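3-oxoacyl-[acyl-carrier-protein] synthase 2 (Rickettsia rickettsii, PDB 4JGA) probably catalyses the condensation of malonyl-ACP with a growing acyl chain in fatty acid elongation, as a beta-ketoacyl-ACP synthase of the thiolase superfamily. Local coordinates at residues A[111-114]-A[118-121]; A[196-199]-A[203-206]. All coordinates share one frame; numbering follows the deposited sequence.

Interaction 1. Residues A[111-114]-A[118-121]; sequences WLPD and SRDR
The carbonyl oxygen of Pro113 is gripped side-on by the guanidinium of Arg119, two nitrogens of which converge on this one atom. The straighter bond comes from Arg119 NE to Pro113 O, 2.9 Å long with an N-H...O angle of 163°. Arg119 NH2 gives Pro113 O a longer bond of 3.2 Å, bent to 138°. The oxygen lies almost in the guanidinium plane; seen from the carbonyl, NH2 sits on an in-plane lone pair while NE stands above the plane. An extended run from CG to NE carries the group back from the helix to the loop, and the paired bonds limit its rotation. Asp114 OD1 adds a long salt bridge of 3.9 Å to Arg119 NH2, with the carboxylate turned nearly perpendicular to the guanidinium, so this ion pair is probably a modest contributor. Pro113 CB touches Ser118 CB at 3.6 Å, and the indole meets the same CB: with CG anti to the backbone N (chi1 -178°), Trp111 brings CZ2 to 3.6 Å from Ser118 CB, and Pro113 CD lies 3.4 Å above one face, toward its rim. Ser118 O lies in the indole plane at the ring edge, but it and Trp111 NE1 both hydrogen-bond to Thr122 OG1, which ties the ring to the start of strand 122-127. Ser118 OG turns instead to Asp115 OD2. The contact folds the loop after helix 93-109 back onto the short helix 116-120, at the surface of the N-terminal ketoacyl synthase region. Trp111 also packs edge-to-face on His268, in helix 266-271, and helix 116-120 leads straight into strand 122-127 of the central sheet.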
loop_
_atom_site.group_PDB
_atom_site.type_symbol
_atom_site.label_atom_id
_atom_site.label_comp_id
_atom_site.label_asym_id
_atom_site.label_seq_id
_atom_site.Cartn_x
_atom_site.Cartn_y
_atom_site.Cartn_z
ATOM N N TRP A 111 12.002 20.437 -9.513
ATOM C CA TRP A 111 11.720 20.636 -8.107
ATOM C C TRP A 111 12.785 19.952 -7.276
ATOM O O TRP A 111 12.735 18.752 -7.008
ATOM C CB TRP A 111 10.344 20.105 -7.773
ATOM C CG TRP A 111 9.944 20.320 -6.351
ATOM C CD1 TRP A 111 9.699 19.338 -5.409
ATOM C CD2 TRP A 111 9.740 21.563 -5.692
ATOM N NE1 TRP A 111 9.379 19.907 -4.202
ATOM C CE2 TRP A 111 9.400 21.272 -4.343
ATOM C CE3 TRP A 111 9.852 22.898 -6.089
ATOM C CZ2 TRP A 111 9.150 22.274 -3.392
ATOM C CZ3 TRP A 111 9.587 23.901 -5.144
ATOM C CH2 TRP A 111 9.232 23.573 -3.806
ATOM N N LEU A 112 13.789 20.722 -6.890
ATOM C CA LEU A 112 14.907 20.219 -6.091
ATOM C C LEU A 112 15.126 21.171 -4.915
ATOM O O LEU A 112 16.201 21.730 -4.786
ATOM C CB LEU A 112 16.193 20.211 -6.913
ATOM C CG LEU A 112 16.452 19.092 -7.931
ATOM C CD1 LEU A 112 16.729 17.800 -7.205
ATOM C CD2 LEU A 112 15.325 18.928 -8.956
ATOM N N PRO A 113 14.098 21.359 -4.079
ATOM C CA PRO A 113 14.180 22.306 -2.988
ATOM C C PRO A 113 15.318 22.003 -2.014
ATOM O O PRO A 113 15.592 20.843 -1.717
ATOM C CB PRO A 113 12.830 22.142 -2.283
ATOM C CG PRO A 113 12.433 20.733 -2.581
ATOM C CD PRO A 113 12.880 20.533 -4.002
ATOM N N ASP A 114 16.000 23.040 -1.570
ATOM C CA ASP A 114 17.017 22.928 -0.522
ATOM C C ASP A 114 16.495 23.322 0.865
ATOM O O ASP A 114 17.152 23.092 1.910
ATOM C CB ASP A 114 18.210 23.842 -0.842
ATOM C CG ASP A 114 19.112 23.265 -1.924
ATOM O OD1 ASP A 114 19.009 22.075 -2.231
ATOM O OD2 ASP A 114 19.941 23.999 -2.477
ATOM N N SER A 118 9.818 23.825 2.067
ATOM C CA SER A 118 9.491 23.227 0.791
ATOM C C SER A 118 9.658 21.716 0.840
ATOM O O SER A 118 8.880 21.006 0.238
ATOM C CB SER A 118 10.379 23.799 -0.319
ATOM O OG SER A 118 10.203 25.195 -0.448
ATOM N N ARG A 119 10.697 21.240 1.523
ATOM C CA ARG A 119 10.937 19.782 1.655
ATOM C C ARG A 119 9.814 19.124 2.466
ATOM O O ARG A 119 9.298 18.092 2.090
ATOM C CB ARG A 119 12.288 19.508 2.290
ATOM C CG ARG A 119 13.433 19.786 1.344
ATOM C CD ARG A 119 14.810 19.532 1.951
ATOM N NE ARG A 119 15.787 19.560 0.870
ATOM C CZ ARG A 119 16.992 19.042 0.948
ATOM N NH1 ARG A 119 17.394 18.489 2.075
ATOM N NH2 ARG A 119 17.797 19.089 -0.098
ATOM N N ASP A 120 9.388 19.812 3.518
ATOM C CA ASP A 120 8.297 19.360 4.387
ATOM C C ASP A 120 6.941 19.342 3.697
ATOM O O ASP A 120 6.064 18.574 4.097
ATOM C CB ASP A 120 8.214 20.221 5.654
ATOM C CG ASP A 120 9.367 19.948 6.627
ATOM O OD1 ASP A 120 10.069 18.905 6.479
ATOM O OD2 ASP A 120 9.528 20.777 7.561
ATOM N N ARG A 121 6.783 20.129 2.634
ATOM C CA ARG A 121 5.538 20.164 1.852
ATOM C C ARG A 121 5.590 19.262 0.601
ATOM O O ARG A 121 4.718 19.299 -0.268
ATOM C CB ARG A 121 5.229 21.629 1.486
ATOM C CG ARG A 121 4.849 22.497 2.687
ATOM C CD ARG A 121 3.448 22.176 3.201
ATOM N NE ARG A 121 2.409 22.514 2.215
ATOM C CZ ARG A 121 1.115 22.222 2.348
ATOM N NH1 ARG A 121 0.689 21.590 3.420
ATOM N NH2 ARG A 121 0.232 22.583 1.411
#

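Interaction 2. Residues A[196-199]-A[203-206]; sequences MRMI and YADV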
loop_
_atom_site.group_PDB
_atom_site.type_symbol
_atom_site.label_atom_id
_atom_site.label_comp_id
_atom_site.label_asym_id
_atom_site.label_seq_id
_atom_site.Cartn_x
_atom_site.Cartn_y
_atom_site.Cartn_z
ATOM N N MET A 196 -3.007 13.255 -5.840
ATOM C CA MET A 196 -3.764 14.425 -6.259
ATOM C C MET A 196 -4.675 14.916 -5.135
ATOM O O MET A 196 -4.759 16.094 -4.872
ATOM C CB MET A 196 -4.558 14.119 -7.515
ATOM C CG MET A 196 -5.446 15.238 -7.991
ATOM S SD MET A 196 -7.067 15.111 -7.226
ATOM C CE MET A 196 -7.773 13.765 -8.135
ATOM N N ARG A 197 -5.349 13.980 -4.478
ATOM C CA ARG A 197 -6.271 14.305 -3.398
ATOM C C ARG A 197 -5.499 14.960 -2.248
ATOM O O ARG A 197 -5.986 15.894 -1.627
ATOM C CB ARG A 197 -6.990 13.056 -2.915
ATOM C CG ARG A 197 -8.014 12.491 -3.906
ATOM C CD ARG A 197 -9.323 13.220 -3.860
ATOM N NE ARG A 197 -10.275 12.906 -4.925
ATOM C CZ ARG A 197 -11.056 11.822 -4.986
ATOM N NH1 ARG A 197 -11.039 10.861 -4.051
ATOM N NH2 ARG A 197 -11.872 11.689 -6.027
ATOM N N MET A 198 -4.303 14.468 -1.986
ATOM C CA MET A 198 -3.465 15.049 -0.951
ATOM C C MET A 198 -3.192 16.559 -1.194
ATOM O O MET A 198 -3.273 17.370 -0.262
ATOM C CB MET A 198 -2.174 14.274 -0.870
ATOM C CG MET A 198 -1.252 14.690 0.246
ATOM S SD MET A 198 -1.495 13.673 1.710
ATOM C CE MET A 198 -0.838 12.139 1.009
ATOM N N ILE A 199 -2.890 16.910 -2.445
ATOM C CA ILE A 199 -2.636 18.276 -2.844
ATOM C C ILE A 199 -3.939 19.057 -2.878
ATOM O O ILE A 199 -3.996 20.162 -2.348
ATOM C CB ILE A 199 -1.929 18.333 -4.200
ATOM C CG1 ILE A 199 -0.543 17.686 -4.070
ATOM C CG2 ILE A 199 -1.763 19.781 -4.653
ATOM C CD1 ILE A 199 0.219 17.518 -5.367
ATOM N N TYR A 203 -2.766 19.204 2.001
ATOM C CA TYR A 203 -1.811 18.524 2.858
ATOM C C TYR A 203 -0.396 18.455 2.295
ATOM O O TYR A 203 0.517 18.032 2.988
ATOM C CB TYR A 203 -2.313 17.108 3.164
ATOM C CG TYR A 203 -3.700 17.094 3.757
ATOM C CD1 TYR A 203 -3.959 17.692 4.980
ATOM C CD2 TYR A 203 -4.755 16.504 3.077
ATOM C CE1 TYR A 203 -5.245 17.691 5.526
ATOM C CE2 TYR A 203 -6.030 16.475 3.613
ATOM C CZ TYR A 203 -6.276 17.067 4.828
ATOM O OH TYR A 203 -7.554 17.049 5.305
ATOM N N ALA A 204 -0.212 18.859 1.047
ATOM C CA ALA A 204 1.106 18.898 0.455
ATOM C C ALA A 204 1.056 19.865 -0.718
ATOM O O ALA A 204 -0.002 20.032 -1.347
ATOM C CB ALA A 204 1.496 17.521 -0.035
ATOM N N ASP A 205 2.200 20.435 -1.063
ATOM C CA ASP A 205 2.291 21.252 -2.275
ATOM C C ASP A 205 2.801 20.505 -3.484
ATOM O O ASP A 205 2.461 20.855 -4.626
ATOM C CB ASP A 205 3.204 22.443 -2.026
ATOM C CG ASP A 205 2.664 23.365 -0.972
ATOM O OD1 ASP A 205 1.438 23.579 -0.951
ATOM O OD2 ASP A 205 3.459 23.930 -0.211
ATOM N N VAL A 206 3.663 19.522 -3.246
ATOM C CA VAL A 206 4.221 18.690 -4.333
ATOM C C VAL A 206 4.153 17.222 -3.916
ATOM O O VAL A 206 4.322 16.895 -2.740
ATOM C CB VAL A 206 5.673 19.078 -4.624
ATOM C CG1 VAL A 206 6.274 18.208 -5.729
ATOM C CG2 VAL A 206 5.748 20.548 -4.999
HETATM O O HOH W 1 -1.961 21.919 -1.689
#
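Tyr203 N donates to Met198 O at 3.0 Å. Beside this bond Met198 CG stands anti to the backbone N (chi1 -175°), and further bends in the chain lay SD 3.8 Å from Tyr203 CB, the two side chains crossing at about a right angle. Met198 CG also reaches Ala204 CB, at 4.0 Å. One residue on, Ile199 CA makes a C-H...O contact of 3.5 Å with Ala204 O, while Ile199 CD1 comes to 4.1 Å from Asp205 O. The backbone bond, from the N-H of one residue to the carbonyl five positions earlier, is the 6→1 bond found in Schellman-type helix ends, here where helix 187-200 gives way to strand 206-213 of the thiolase-type core. A water donates to both Ile199 O (2.8 Å) and Ala204 O (2.7 Å), bridging the two backbones one residue past the direct bond. Farther out, Ile199 rests on Leu263 of strand 257-265 and Met198 on Pro177. The Tyr203 hydroxyl hydrogen-bonds to His201 and Lys200 of the second subunit, and Arg197 of that subunit makes a cation-pi contact with the Tyr203 ring.

Overall arrangement
From the N terminus, interaction 1 comes first: after helix 93-109 it closes the loop from 111-114 to 118-121, just before strand 122-127. Interaction 2 follows about 75 residues later, closing the turn from 196-199 to 203-206 that delivers helix 187-200 into strand 206-213. The two loops neither nest nor cross; they lie in series, their centres about 13 Å apart. They meet where strands 122-127 and 206-213, parallel neighbours in the central sheet, begin. Arg121 NH2 forms a salt bridge of 2.8 Å with Asp205 OD1, and Arg121 O probably accepts a bond from Val206 N, so the helix-to-helix loop of interaction 1 and the helix-to-strand turn of interaction 2 are joined.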